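Local coordinates for beta-galactosidase BgaB (PDB 5VYM), which hydrolyses terminal non-reducing beta-D-galactose residues of beta-galactosides, most actively galactooligosaccharides with Gal(beta1-4)Gal linkages, and is represented here by its trimerisation domain, at the interface of chains A and B. Residues are numbered along the deposited sequence; one frame, centred on the assembly and turned at random. Chains: chain A/B, Beta-galactosidase BgaB.

Contact 1 pairs strand 203-208 of chain A with strand 89-93 of chain B, contact 2 pairs strand 131-132 of chain A with strand 162-163 of chain B, and contact 3 packs helix 31-44 of chain A on helix 214-225 of chain B. Centres of their C-alpha atoms lie about 37 Å (1 to 2), 42 Å (1 to 3) and 21 Å (2 to 3) apart. They share no residue among those described, and two-fold symmetry repeats each with chains exchanged. The two late elements, strand 203-208 and helix 214-225, both pack on the partner, and the contacts spread along a broad two-fold interface. This fragment dimer may differ from the full-length trimer or tetramer.

Contact 1: the interface of chains A and B. Residues chain A 205-208; chain B 92, 94, 110, 122.
A:Phe207 forms a parallel bridge with B:Val92, joining the edge of strand 203-208 to strand 89-93 of the other subunit: B:Val92 N donates to A:Tyr206 O at 2.9 Å, and A:Val208 N donates to B:Val92 O at 3.0 Å. The second bond is the straighter, 169° at the hydrogen, and nearly follows the C=O axis, whereas in the first the donor is tilted from the carbonyl plane. Although A:Val208 O lies near B:Tyr94 N, that N-H points away, so that this close pair is not a hydrogen bond. The ring of A:Phe207, its CG anti to the backbone N (chi1 174°), reaches into chain B between two residues. B:Leu122 crosses it roughly at right angles, its CD1 3.9 Å from A:Phe207 CD1. At the far end B:Tyr110 meets the ring's rim in its plane, the phenol OH 3.5 Å from A:Phe207 CZ. That hydroxyl is itself positioned by a bond to B:Tyr94 O (2.5 Å), in the carbonyl plane on a lone pair. With an alanine at A:Phe207, B:Leu122 and B:Tyr110 would probably lose the ring that spans them, opening a gap beside the paired strands. Water 1 adds a polar link, 3.0 Å from A:Ala205 O and 2.7 Å from B:Leu122 O.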
ATOM      1  N   ALA A 205       6.317   0.930  -9.211  1.00 39.88           N
ATOM      2  CA  ALA A 205       6.226  -0.523  -9.113  1.00 38.11           C
ATOM      3  C   ALA A 205       5.818  -1.098 -10.460  1.00 35.60           C
ATOM      4  O   ALA A 205       4.739  -0.781 -10.969  1.00 33.73           O
ATOM      5  CB  ALA A 205       5.230  -0.943  -8.029  1.00 36.44           C
ATOM      6  N   TYR A 206       6.675  -1.944 -11.029  1.00 33.43           N
ATOM      7  CA  TYR A 206       6.412  -2.628 -12.287  1.00 27.88           C
ATOM      8  C   TYR A 206       5.863  -4.027 -12.031  1.00 32.41           C
ATOM      9  O   TYR A 206       6.239  -4.693 -11.063  1.00 39.17           O
ATOM     10  CB  TYR A 206       7.684  -2.742 -13.130  1.00 38.38           C
ATOM     11  CG  TYR A 206       8.093  -1.481 -13.854  1.00 39.16           C
ATOM     12  CD1 TYR A 206       8.556  -0.373 -13.156  1.00 33.17           C
ATOM     13  CD2 TYR A 206       8.045  -1.411 -15.240  1.00 35.62           C
ATOM     14  CE1 TYR A 206       8.940   0.776 -13.819  1.00 34.90           C
ATOM     15  CE2 TYR A 206       8.430  -0.265 -15.910  1.00 34.06           C
ATOM     16  CZ  TYR A 206       8.877   0.825 -15.195  1.00 40.23           C
ATOM     17  OH  TYR A 206       9.262   1.966 -15.859  1.00 39.31           O
ATOM     18  N   PHE A 207       4.985  -4.478 -12.925  1.00 36.10           N
ATOM     19  CA  PHE A 207       4.438  -5.830 -12.888  1.00 26.21           C
ATOM     20  C   PHE A 207       4.712  -6.510 -14.221  1.00 33.62           C
ATOM     21  O   PHE A 207       4.341  -5.986 -15.277  1.00 34.21           O
ATOM     22  CB  PHE A 207       2.935  -5.813 -12.594  1.00 35.93           C
ATOM     23  CG  PHE A 207       2.283  -7.169 -12.676  1.00 40.93           C
ATOM     24  CD1 PHE A 207       2.409  -8.080 -11.639  1.00 44.19           C
ATOM     25  CD2 PHE A 207       1.538  -7.530 -13.787  1.00 34.60           C
ATOM     26  CE1 PHE A 207       1.811  -9.326 -11.710  1.00 39.42           C
ATOM     27  CE2 PHE A 207       0.935  -8.772 -13.866  1.00 35.26           C
ATOM     28  CZ  PHE A 207       1.072  -9.673 -12.827  1.00 44.15           C
ATOM     29  N   VAL A 208       5.360  -7.671 -14.170  1.00 28.09           N
ATOM     30  CA  VAL A 208       5.639  -8.483 -15.350  1.00 37.90           C
ATOM     31  C   VAL A 208       4.807  -9.752 -15.234  1.00 45.75           C
ATOM     32  O   VAL A 208       5.110 -10.632 -14.416  1.00 41.74           O
ATOM     33  CB  VAL A 208       7.131  -8.803 -15.485  1.00 35.15           C
ATOM     34  CG1 VAL A 208       7.384  -9.629 -16.737  1.00 28.86           C
ATOM     35  CG2 VAL A 208       7.946  -7.519 -15.506  1.00 32.73           C
TER
ATOM     36  N   VAL B  92       8.182  -6.523 -10.031  1.00 28.86           N
ATOM     37  CA  VAL B  92       7.599  -7.715  -9.424  1.00 31.24           C
ATOM     38  C   VAL B  92       7.211  -8.686 -10.530  1.00 36.75           C
ATOM     39  O   VAL B  92       6.440  -8.334 -11.432  1.00 41.47           O
ATOM     40  CB  VAL B  92       6.382  -7.370  -8.551  1.00 29.42           C
ATOM     41  CG1 VAL B  92       5.803  -8.627  -7.927  1.00 35.81           C
ATOM     42  CG2 VAL B  92       6.769  -6.367  -7.479  1.00 35.93           C
ATOM     43  N   TYR B  94       5.487 -12.277 -12.086  1.00 32.79           N
ATOM     44  CA  TYR B  94       4.132 -12.810 -11.974  1.00 30.44           C
ATOM     45  C   TYR B  94       4.014 -13.852 -10.867  1.00 37.09           C
ATOM     46  O   TYR B  94       2.933 -14.020 -10.291  1.00 33.55           O
ATOM     47  CB  TYR B  94       3.687 -13.402 -13.313  1.00 38.65           C
ATOM     48  CG  TYR B  94       4.517 -14.574 -13.788  1.00 46.69           C
ATOM     49  CD1 TYR B  94       5.708 -14.377 -14.475  1.00 47.39           C
ATOM     50  CD2 TYR B  94       4.104 -15.882 -13.559  1.00 47.64           C
ATOM     51  CE1 TYR B  94       6.468 -15.446 -14.913  1.00 51.27           C
ATOM     52  CE2 TYR B  94       4.857 -16.958 -13.995  1.00 51.60           C
ATOM     53  CZ  TYR B  94       6.038 -16.734 -14.671  1.00 55.11           C
ATOM     54  OH  TYR B  94       6.791 -17.801 -15.106  1.00 62.72           O
ATOM     55  N   TYR B 110      -4.764 -11.725  -5.809  1.00 36.91           N
ATOM     56  CA  TYR B 110      -3.469 -11.900  -6.446  1.00 36.83           C
ATOM     57  C   TYR B 110      -2.900 -10.567  -6.917  1.00 39.63           C
ATOM     58  O   TYR B 110      -3.628  -9.758  -7.507  1.00 41.10           O
ATOM     59  CB  TYR B 110      -3.565 -12.858  -7.648  1.00 29.14           C
ATOM     60  CG  TYR B 110      -2.350 -12.827  -8.557  1.00 34.97           C
ATOM     61  CD1 TYR B 110      -1.224 -13.594  -8.277  1.00 39.67           C
ATOM     62  CD2 TYR B 110      -2.328 -12.024  -9.693  1.00 37.03           C
ATOM     63  CE1 TYR B 110      -0.110 -13.560  -9.103  1.00 43.28           C
ATOM     64  CE2 TYR B 110      -1.218 -11.982 -10.520  1.00 42.42           C
ATOM     65  CZ  TYR B 110      -0.116 -12.753 -10.222  1.00 45.01           C
ATOM     66  OH  TYR B 110       0.984 -12.714 -11.046  1.00 42.89           O
ATOM     67  N   LEU B 122       1.445  -2.227  -6.866  1.00 31.63           N
ATOM     68  CA  LEU B 122       1.418  -2.498  -8.298  1.00 33.20           C
ATOM     69  C   LEU B 122       0.226  -1.868  -9.008  1.00 38.34           C
ATOM     70  O   LEU B 122       0.283  -1.677 -10.228  1.00 37.21           O
ATOM     71  CB  LEU B 122       1.416  -4.008  -8.539  1.00 31.61           C
ATOM     72  CG  LEU B 122       2.663  -4.770  -8.087  1.00 30.90           C
ATOM     73  CD1 LEU B 122       2.436  -6.272  -8.162  1.00 22.11           C
ATOM     74  CD2 LEU B 122       3.859  -4.364  -8.928  1.00 30.27           C
TER
HETATM   75  O   HOH W   1       2.246  -1.870 -12.124  1.00 37.50           O

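Contact 2: the interface of chains A and B. Residues chain A 130-133; chain B 161-162, 164, 187.
A:Leu132 and B:Trp162 form an antiparallel bridge between strands 131-132 and 162-163, with dense packing around it. B:Trp162 has CG between its backbone N and carbonyl carbon (chi1 58°), which folds the indole back under the opposing strand: A:Leu132 O sits over one ring face, towards the rim, 3.4 Å from B:Trp162 CZ2. The outer edge of this indole points at the centre of the B:Trp187 face, an edge-to-face pair. B:Trp187 in turn presses its benzene rim on the opposing strand, CZ3 lying 3.5 Å from the side-chain CB of A:Leu132 and CH2 3.4 Å from the carbonyl carbon C of A:Gly133. A:Ile131 packs equally closely through its CG2 branch, 3.6 Å from B:Leu161 CD1. Across the strand, B:Asn164 N bonds A:Asn130 O at 3.1 Å, 160° at the hydrogen; the bond from its side-chain ND2 to the same oxygen is weak. The looser part is polar: the amides of A:Asn130 and B:Asn164 are turned 47° apart without a bond between them. A:Leu132 is modelled no further than CB, which suggests a poorly ordered side chain. The B:Asn164 amide is steadied within its own chain, where B:Trp162 NE1 donates to B:Asn164 OD1 at 2.7 Å from above the carbonyl plane.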
ATOM      1  N   ASN A 130     -12.396  -2.894  15.344  1.00 47.99           N
ATOM      2  CA  ASN A 130     -12.826  -3.407  16.642  1.00 55.32           C
ATOM      3  C   ASN A 130     -12.895  -2.253  17.633  1.00 50.56           C
ATOM      4  O   ASN A 130     -11.866  -1.663  17.975  1.00 51.98           O
ATOM      5  CB  ASN A 130     -11.878  -4.499  17.139  1.00 63.70           C
ATOM      6  CG  ASN A 130     -12.353  -5.145  18.425  1.00 67.87           C
ATOM      7  OD1 ASN A 130     -13.518  -5.021  18.804  1.00 68.81           O
ATOM      8  ND2 ASN A 130     -11.451  -5.845  19.104  1.00 69.85           N
ATOM      9  N   ILE A 131     -14.102  -1.944  18.097  1.00 59.98           N
ATOM     10  CA  ILE A 131     -14.339  -0.899  19.087  1.00 61.57           C
ATOM     11  C   ILE A 131     -14.875  -1.569  20.343  1.00 73.28           C
ATOM     12  O   ILE A 131     -15.982  -2.121  20.339  1.00 77.24           O
ATOM     13  CB  ILE A 131     -15.317   0.164  18.572  1.00 58.48           C
ATOM     14  CG1 ILE A 131     -14.812   0.774  17.266  1.00 55.23           C
ATOM     15  CG2 ILE A 131     -15.515   1.236  19.619  1.00 72.49           C
ATOM     16  CD1 ILE A 131     -13.509   1.527  17.402  1.00 50.13           C
ATOM     17  N   LEU A 132     -14.102  -1.516  21.422  1.00 88.11           N
ATOM     18  CA  LEU A 132     -14.486  -2.133  22.683  1.00 92.05           C
ATOM     19  C   LEU A 132     -14.933  -1.073  23.683  1.00103.47           C
ATOM     20  O   LEU A 132     -14.483   0.076  23.643  1.00109.13           O
ATOM     21  CB  LEU A 132     -13.328  -2.945  23.269  1.00 83.34           C
ATOM     22  N   GLY A 133     -15.826  -1.474  24.583  1.00 98.98           N
ATOM     23  CA  GLY A 133     -16.343  -0.575  25.598  1.00 94.87           C
ATOM     24  C   GLY A 133     -16.881  -1.290  26.823  1.00 88.55           C
ATOM     25  O   GLY A 133     -17.613  -2.273  26.711  1.00 82.33           O
TER
ATOM     26  N   LEU B 161     -13.914   5.591  23.586  1.00 50.79           N
ATOM     27  CA  LEU B 161     -14.131   4.874  22.331  1.00 51.06           C
ATOM     28  C   LEU B 161     -12.781   4.727  21.651  1.00 53.12           C
ATOM     29  O   LEU B 161     -12.169   5.731  21.275  1.00 56.09           O
ATOM     30  CB  LEU B 161     -15.113   5.622  21.432  1.00 46.12           C
ATOM     31  CG  LEU B 161     -15.876   4.774  20.416  1.00 49.43           C
ATOM     32  CD1 LEU B 161     -17.071   4.107  21.080  1.00 57.11           C
ATOM     33  CD2 LEU B 161     -16.311   5.610  19.225  1.00 42.12           C
ATOM     34  N   TRP B 162     -12.315   3.490  21.492  1.00 39.49           N
ATOM     35  CA  TRP B 162     -10.975   3.247  20.984  1.00 39.48           C
ATOM     36  C   TRP B 162     -10.978   2.036  20.063  1.00 47.21           C
ATOM     37  O   TRP B 162     -11.873   1.188  20.112  1.00 49.88           O
ATOM     38  CB  TRP B 162      -9.976   3.030  22.130  1.00 43.10           C
ATOM     39  CG  TRP B 162     -10.352   1.886  23.018  1.00 48.01           C
ATOM     40  CD1 TRP B 162     -10.039   0.571  22.834  1.00 51.59           C
ATOM     41  CD2 TRP B 162     -11.126   1.949  24.222  1.00 55.65           C
ATOM     42  NE1 TRP B 162     -10.567  -0.187  23.849  1.00 58.08           N
ATOM     43  CE2 TRP B 162     -11.237   0.635  24.717  1.00 62.05           C
ATOM     44  CE3 TRP B 162     -11.731   2.990  24.933  1.00 60.71           C
ATOM     45  CZ2 TRP B 162     -11.929   0.333  25.887  1.00 60.24           C
ATOM     46  CZ3 TRP B 162     -12.418   2.688  26.095  1.00 60.46           C
ATOM     47  CH2 TRP B 162     -12.510   1.371  26.561  1.00 56.50           C
ATOM     48  N   ASN B 164      -9.063  -1.340  19.307  1.00 58.15           N
ATOM     49  CA  ASN B 164      -8.199  -2.253  20.048  1.00 61.96           C
ATOM     50  C   ASN B 164      -7.104  -2.852  19.178  1.00 60.74           C
ATOM     51  O   ASN B 164      -6.001  -3.115  19.671  1.00 65.77           O
ATOM     52  CB  ASN B 164      -9.029  -3.380  20.663  1.00 61.69           C
ATOM     53  CG  ASN B 164     -10.277  -2.876  21.353  1.00 70.72           C
ATOM     54  OD1 ASN B 164     -10.252  -2.528  22.533  1.00 77.41           O
ATOM     55  ND2 ASN B 164     -11.382  -2.834  20.616  1.00 73.76           N
ATOM     56  N   TRP B 187      -8.065  -4.281  29.340  1.00 87.98           N
ATOM     57  CA  TRP B 187      -8.297  -4.528  27.925  1.00 85.43           C
ATOM     58  C   TRP B 187      -7.042  -4.999  27.200  1.00 92.39           C
ATOM     59  O   TRP B 187      -7.066  -5.129  25.972  1.00 98.10           O
ATOM     60  CB  TRP B 187      -8.837  -3.266  27.245  1.00 81.01           C
ATOM     61  CG  TRP B 187     -10.082  -2.719  27.869  1.00 81.66           C
ATOM     62  CD1 TRP B 187     -10.157  -1.780  28.855  1.00 81.03           C
ATOM     63  CD2 TRP B 187     -11.433  -3.068  27.544  1.00 81.93           C
ATOM     64  NE1 TRP B 187     -11.469  -1.524  29.165  1.00 80.61           N
ATOM     65  CE2 TRP B 187     -12.273  -2.303  28.375  1.00 85.51           C
ATOM     66  CE3 TRP B 187     -12.013  -3.956  26.631  1.00 77.62           C
ATOM     67  CZ2 TRP B 187     -13.663  -2.396  28.324  1.00 88.23           C
ATOM     68  CZ3 TRP B 187     -13.393  -4.048  26.582  1.00 75.91           C
ATOM     69  CH2 TRP B 187     -14.202  -3.273  27.422  1.00 82.84           C
TER

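Contact 3: the interface of chains A and B. Residues chain A 37-38, 40-41; chain B 214, 217-218, 221.
A:Trp38 and B:Leu217 make the CH-pi core of this helix-to-helix contact. The leucine straddles one indole face with both methyls: CD1 stands 3.8 Å from the centroid of the six-membered ring of A:Trp38, and CD2 of B:Leu217 stands 3.7 Å from that of its five-membered ring. Setting CG anti to the backbone N (chi1 -166°) aims the B:Leu217 fork across the interface, where the two side chains meet at about a right angle. Aliphatic contacts surround this core. A:Ala41, whose small side chain probably lets the helices approach closely, touches B:Leu217 CG with its CB at 3.7 Å, and B:Val221 CG2 reaches A:Trp38 CZ3 at the ring's rim, 3.9 Å away. B:Val214 divides its branches, CG1 against A:Arg40 CB (3.8 Å) and CG2 beside the carboxylate of A:Asp37, 3.5 Å from OD1. Among these residues, polar links also run within each chain: A:Arg40 extends its chain so that NH2 forms a salt bridge with A:Asp37 OD1 at 3.0 Å, which probably tempers the charge next to the valine. B:Thr218 OG1 turns back towards B:Val214 O, though so short a modelled distance merits caution. In the fold, the chain A residues occupy one side of helix 31-44, while those of chain B line helix 214-225, the last helix of this fragment, starting from its first turn.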
ATOM      1  N   ASP A  37     -16.326  18.447  16.072  1.00 36.90           N
ATOM      2  CA  ASP A  37     -15.374  18.490  17.178  1.00 34.14           C
ATOM      3  C   ASP A  37     -13.966  18.806  16.686  1.00 39.63           C
ATOM      4  O   ASP A  37     -13.247  19.592  17.315  1.00 39.74           O
ATOM      5  CB  ASP A  37     -15.393  17.170  17.945  1.00 36.92           C
ATOM      6  CG  ASP A  37     -16.644  17.005  18.787  1.00 47.18           C
ATOM      7  OD1 ASP A  37     -17.315  18.023  19.063  1.00 45.56           O
ATOM      8  OD2 ASP A  37     -16.952  15.859  19.180  1.00 49.44           O
ATOM      9  N   TRP A  38     -13.554  18.207  15.565  1.00 33.69           N
ATOM     10  CA  TRP A  38     -12.260  18.553  14.987  1.00 33.17           C
ATOM     11  C   TRP A  38     -12.200  20.020  14.587  1.00 33.46           C
ATOM     12  O   TRP A  38     -11.138  20.646  14.678  1.00 35.69           O
ATOM     13  CB  TRP A  38     -11.962  17.664  13.779  1.00 31.25           C
ATOM     14  CG  TRP A  38     -11.288  16.367  14.120  1.00 38.41           C
ATOM     15  CD1 TRP A  38     -11.885  15.155  14.303  1.00 30.41           C
ATOM     16  CD2 TRP A  38      -9.882  16.153  14.313  1.00 40.22           C
ATOM     17  NE1 TRP A  38     -10.941  14.199  14.596  1.00 34.58           N
ATOM     18  CE2 TRP A  38      -9.703  14.787  14.609  1.00 39.52           C
ATOM     19  CE3 TRP A  38      -8.759  16.984  14.265  1.00 40.91           C
ATOM     20  CZ2 TRP A  38      -8.447  14.234  14.856  1.00 42.80           C
ATOM     21  CZ3 TRP A  38      -7.513  16.434  14.510  1.00 39.90           C
ATOM     22  CH2 TRP A  38      -7.367  15.071  14.802  1.00 38.44           C
ATOM     23  N   ARG A  40     -13.882  22.524  16.136  1.00 34.24           N
ATOM     24  CA  ARG A  40     -13.718  23.248  17.392  1.00 36.65           C
ATOM     25  C   ARG A  40     -12.293  23.128  17.914  1.00 44.04           C
ATOM     26  O   ARG A  40     -11.743  24.087  18.467  1.00 34.23           O
ATOM     27  CB  ARG A  40     -14.712  22.725  18.430  1.00 32.05           C
ATOM     28  CG  ARG A  40     -16.170  22.949  18.074  1.00 29.15           C
ATOM     29  CD  ARG A  40     -17.064  22.001  18.850  1.00 31.50           C
ATOM     30  NE  ARG A  40     -18.480  22.254  18.606  1.00 42.81           N
ATOM     31  CZ  ARG A  40     -19.458  21.446  19.001  1.00 45.11           C
ATOM     32  NH1 ARG A  40     -20.721  21.754  18.741  1.00 44.04           N
ATOM     33  NH2 ARG A  40     -19.174  20.328  19.651  1.00 46.43           N
ATOM     34  N   ALA A  41     -11.679  21.953  17.746  1.00 39.69           N
ATOM     35  CA  ALA A  41     -10.315  21.748  18.222  1.00 39.99           C
ATOM     36  C   ALA A  41      -9.335  22.657  17.489  1.00 41.54           C
ATOM     37  O   ALA A  41      -8.494  23.313  18.112  1.00 46.29           O
ATOM     38  CB  ALA A  41      -9.920  20.280  18.061  1.00 34.92           C
TER
ATOM     39  N   VAL B 214     -13.259  17.654  22.815  1.00 44.59           N
ATOM     40  CA  VAL B 214     -12.681  18.859  22.222  1.00 39.11           C
ATOM     41  C   VAL B 214     -11.485  19.342  23.034  1.00 41.49           C
ATOM     42  O   VAL B 214     -10.484  19.806  22.473  1.00 50.07           O
ATOM     43  CB  VAL B 214     -13.755  19.952  22.083  1.00 35.56           C
ATOM     44  CG1 VAL B 214     -13.150  21.224  21.501  1.00 31.09           C
ATOM     45  CG2 VAL B 214     -14.904  19.453  21.219  1.00 24.72           C
ATOM     46  N   LEU B 217      -8.714  16.887  22.326  1.00 38.50           N
ATOM     47  CA  LEU B 217      -8.399  16.986  20.905  1.00 33.99           C
ATOM     48  C   LEU B 217      -7.673  18.285  20.586  1.00 38.68           C
ATOM     49  O   LEU B 217      -6.859  18.326  19.656  1.00 39.49           O
ATOM     50  CB  LEU B 217      -9.677  16.867  20.075  1.00 36.84           C
ATOM     51  CG  LEU B 217      -9.519  16.624  18.575  1.00 41.02           C
ATOM     52  CD1 LEU B 217      -8.696  15.371  18.325  1.00 48.03           C
ATOM     53  CD2 LEU B 217     -10.885  16.508  17.921  1.00 45.70           C
ATOM     54  N   THR B 218      -7.953  19.352  21.340  1.00 37.63           N
ATOM     55  CA  THR B 218      -7.213  20.597  21.164  1.00 37.24           C
ATOM     56  C   THR B 218      -5.751  20.422  21.557  1.00 39.32           C
ATOM     57  O   THR B 218      -4.858  20.992  20.918  1.00 39.05           O
ATOM     58  CB  THR B 218      -7.858  21.716  21.983  1.00 37.18           C
ATOM     59  OG1 THR B 218      -9.262  21.768  21.703  1.00 40.89           O
ATOM     60  CG2 THR B 218      -7.236  23.059  21.635  1.00 38.77           C
ATOM     61  N   VAL B 221      -4.054  18.772  18.572  1.00 41.06           N
ATOM     62  CA  VAL B 221      -3.873  19.681  17.443  1.00 41.82           C
ATOM     63  C   VAL B 221      -2.740  20.658  17.726  1.00 45.04           C
ATOM     64  O   VAL B 221      -1.864  20.884  16.882  1.00 47.19           O
ATOM     65  CB  VAL B 221      -5.187  20.417  17.129  1.00 35.56           C
ATOM     66  CG1 VAL B 221      -4.950  21.501  16.092  1.00 33.46           C
ATOM     67  CG2 VAL B 221      -6.241  19.435  16.644  1.00 29.93           C
TER